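Local coordinates for protein BA_2500 (Bacillus anthracis, PDB 4GUC) that is of unknown function but belongs to the DUF5065 family of the E-set clan, consistent with a beta-sandwich domain, at residues F17-N22 and V101-L106. Numbering follows the deposited sequence.
Sequences FLLHHN and VAVMKL
Leu-19 of helix 16-22 faces Val-103 of strand 98-106 with their CA atoms 8.9 Å apart, a spacing that side chains alone bridge. The arrangement is helix-on-sheet packing: the short helix rests on one face of the mixed sheet, away from the second sheet, in a fold consistent with the immunoglobulin-like E-set sandwich. Strand 98-106 runs between strands 53-59 and 109-119, antiparallel to both, while Ala-102 turns its methyl to the other face, against Phe-40 of the second sheet. Of residues 17-22, Leu-19 alone touches segment 101-106. Its CG lies anti to the backbone N (chi1 179°), which carries the isobutyl group toward the strand, CD2 reaching both valines and CD1 only Val-103. CD2 meets Val-101 CG2 tip to tip at 4.0 Å, whereas Val-103 passes alongside Leu-19, the two side chains running antiparallel. All three side chains are buried, and Tyr-112 also touches Leu-19 while its hydroxyl hydrogen-bonds His-20 ND1, tying the helix to strand 109-119. On the helix's exposed side, His-21 ND1 donates to Phe-17 O at 2.7 Å, with the oxygen close to the imidazole plane and ND1 over the Phe-17 ring. Asn-22 ND2 likewise reaches back to Leu-18 O (2.8 Å). The closest approach between the two segments is Leu-19 CD2 to Val-103 CG2, 3.7 Å, with CD1 at 4.1 Å from that same CG2.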
loop_
_atom_site.group_PDB
_atom_site.type_symbol
_atom_site.label_atom_id
_atom_site.label_comp_id
_atom_site.label_asym_id
_atom_site.label_seq_id
_atom_site.Cartn_x
_atom_site.Cartn_y
_atom_site.Cartn_z
ATOM N N PHE A 17 -10.133 -7.894 4.890
ATOM C CA PHE A 17 -11.569 -7.685 4.976
ATOM C C PHE A 17 -11.864 -6.324 5.636
ATOM O O PHE A 17 -12.676 -5.535 5.141
ATOM C CB PHE A 17 -12.266 -8.797 5.764
ATOM C CG PHE A 17 -13.754 -8.623 5.859
ATOM C CD1 PHE A 17 -14.609 -9.230 4.963
ATOM C CD2 PHE A 17 -14.317 -7.817 6.847
ATOM C CE1 PHE A 17 -15.990 -9.053 5.061
ATOM C CE2 PHE A 17 -15.682 -7.636 6.937
ATOM C CZ PHE A 17 -16.507 -8.246 6.025
ATOM N N LEU A 18 -11.195 -6.028 6.756
ATOM C CA LEU A 18 -11.449 -4.773 7.452
ATOM C C LEU A 18 -10.994 -3.576 6.649
ATOM O O LEU A 18 -11.705 -2.553 6.597
ATOM C CB LEU A 18 -10.873 -4.810 8.863
ATOM C CG LEU A 18 -11.603 -5.742 9.865
ATOM C CD1 LEU A 18 -10.842 -5.745 11.205
ATOM C CD2 LEU A 18 -13.040 -5.327 10.069
ATOM N N LEU A 19 -9.865 -3.703 5.991
ATOM C CA LEU A 19 -9.347 -2.613 5.136
ATOM C C LEU A 19 -10.360 -2.313 4.033
ATOM O O LEU A 19 -10.773 -1.164 3.822
ATOM C CB LEU A 19 -8.000 -3.034 4.517
ATOM C CG LEU A 19 -7.353 -1.997 3.591
ATOM C CD1 LEU A 19 -6.852 -0.793 4.431
ATOM C CD2 LEU A 19 -6.269 -2.607 2.726
ATOM N N HIS A 20 -10.809 -3.362 3.366
ATOM C CA HIS A 20 -11.737 -3.226 2.263
ATOM C C HIS A 20 -13.088 -2.716 2.698
ATOM O O HIS A 20 -13.823 -2.168 1.871
ATOM C CB HIS A 20 -11.761 -4.596 1.555
ATOM C CG HIS A 20 -12.625 -4.713 0.352
ATOM N ND1 HIS A 20 -12.466 -3.917 -0.755
ATOM C CD2 HIS A 20 -13.501 -5.682 -0.000
ATOM C CE1 HIS A 20 -13.290 -4.319 -1.703
ATOM N NE2 HIS A 20 -13.921 -5.399 -1.278
ATOM N N HIS A 21 -13.446 -2.886 3.956
ATOM C CA HIS A 21 -14.736 -2.418 4.454
ATOM C C HIS A 21 -14.656 -1.099 5.234
ATOM O O HIS A 21 -15.665 -0.620 5.745
ATOM C CB HIS A 21 -15.442 -3.544 5.244
ATOM C CG HIS A 21 -15.930 -4.649 4.352
ATOM N ND1 HIS A 21 -15.109 -5.663 3.911
ATOM C CD2 HIS A 21 -17.144 -4.874 3.788
ATOM C CE1 HIS A 21 -15.794 -6.464 3.112
ATOM N NE2 HIS A 21 -17.033 -6.020 3.037
ATOM N N ASN A 22 -13.470 -0.512 5.313
ATOM C CA ASN A 22 -13.287 0.769 6.037
ATOM C C ASN A 22 -12.496 1.837 5.315
ATOM O O ASN A 22 -12.865 3.012 5.351
ATOM C CB ASN A 22 -12.649 0.441 7.380
ATOM C CG ASN A 22 -13.634 -0.227 8.289
ATOM O OD1 ASN A 22 -14.495 0.443 8.862
ATOM N ND2 ASN A 22 -13.523 -1.537 8.457
ATOM N N VAL A 101 -1.169 -5.303 -1.427
ATOM C CA VAL A 101 -2.061 -4.144 -1.450
ATOM C C VAL A 101 -1.298 -2.925 -1.017
ATOM O O VAL A 101 -0.423 -3.012 -0.152
ATOM C CB VAL A 101 -3.343 -4.313 -0.568
ATOM C CG1 VAL A 101 -3.015 -4.547 0.886
ATOM C CG2 VAL A 101 -4.314 -3.119 -0.739
ATOM N N ALA A 102 -1.567 -1.783 -1.665
ATOM C CA ALA A 102 -0.942 -0.516 -1.316
ATOM C C ALA A 102 -1.952 0.285 -0.499
ATOM O O ALA A 102 -3.118 0.448 -0.898
ATOM C CB ALA A 102 -0.499 0.271 -2.551
ATOM N N VAL A 103 -1.492 0.793 0.643
ATOM C CA VAL A 103 -2.312 1.559 1.562
ATOM C C VAL A 103 -1.645 2.886 1.872
ATOM O O VAL A 103 -0.432 2.921 2.086
ATOM C CB VAL A 103 -2.504 0.778 2.910
ATOM C CG1 VAL A 103 -3.318 1.552 3.927
ATOM C CG2 VAL A 103 -3.134 -0.593 2.632
HETATM N N MSE A 104 -2.417 3.971 1.888
HETATM C CA MSE A 104 -1.924 5.276 2.245
HETATM C C MSE A 104 -2.567 5.772 3.519
HETATM O O MSE A 104 -3.802 5.675 3.679
HETATM C CB MSE A 104 -2.168 6.305 1.141
HETATM C CG MSE A 104 -1.552 7.692 1.453
HETATM SE SE MSE A 104 -1.707 9.042 0.107
HETATM C CE MSE A 104 -3.590 9.334 0.219
ATOM N N LYS A 105 -1.745 6.243 4.453
ATOM C CA LYS A 105 -2.226 6.860 5.683
ATOM C C LYS A 105 -2.046 8.373 5.451
ATOM O O LYS A 105 -0.953 8.831 5.070
ATOM C CB LYS A 105 -1.447 6.423 6.894
ATOM C CG LYS A 105 -1.960 7.098 8.216
ATOM C CD LYS A 105 -1.216 6.578 9.392
ATOM C CE LYS A 105 -1.660 7.189 10.713
ATOM N NZ LYS A 105 -1.357 8.646 10.808
ATOM N N LEU A 106 -3.106 9.146 5.689
ATOM C CA LEU A 106 -3.064 10.611 5.501
ATOM C C LEU A 106 -3.807 11.149 6.698
ATOM O O LEU A 106 -5.035 11.098 6.767
ATOM C CB LEU A 106 -3.729 11.021 4.208
ATOM C CG LEU A 106 -3.627 12.477 3.808
ATOM C CD1 LEU A 106 -2.169 12.868 3.524
ATOM C CD2 LEU A 106 -4.521 12.749 2.592
#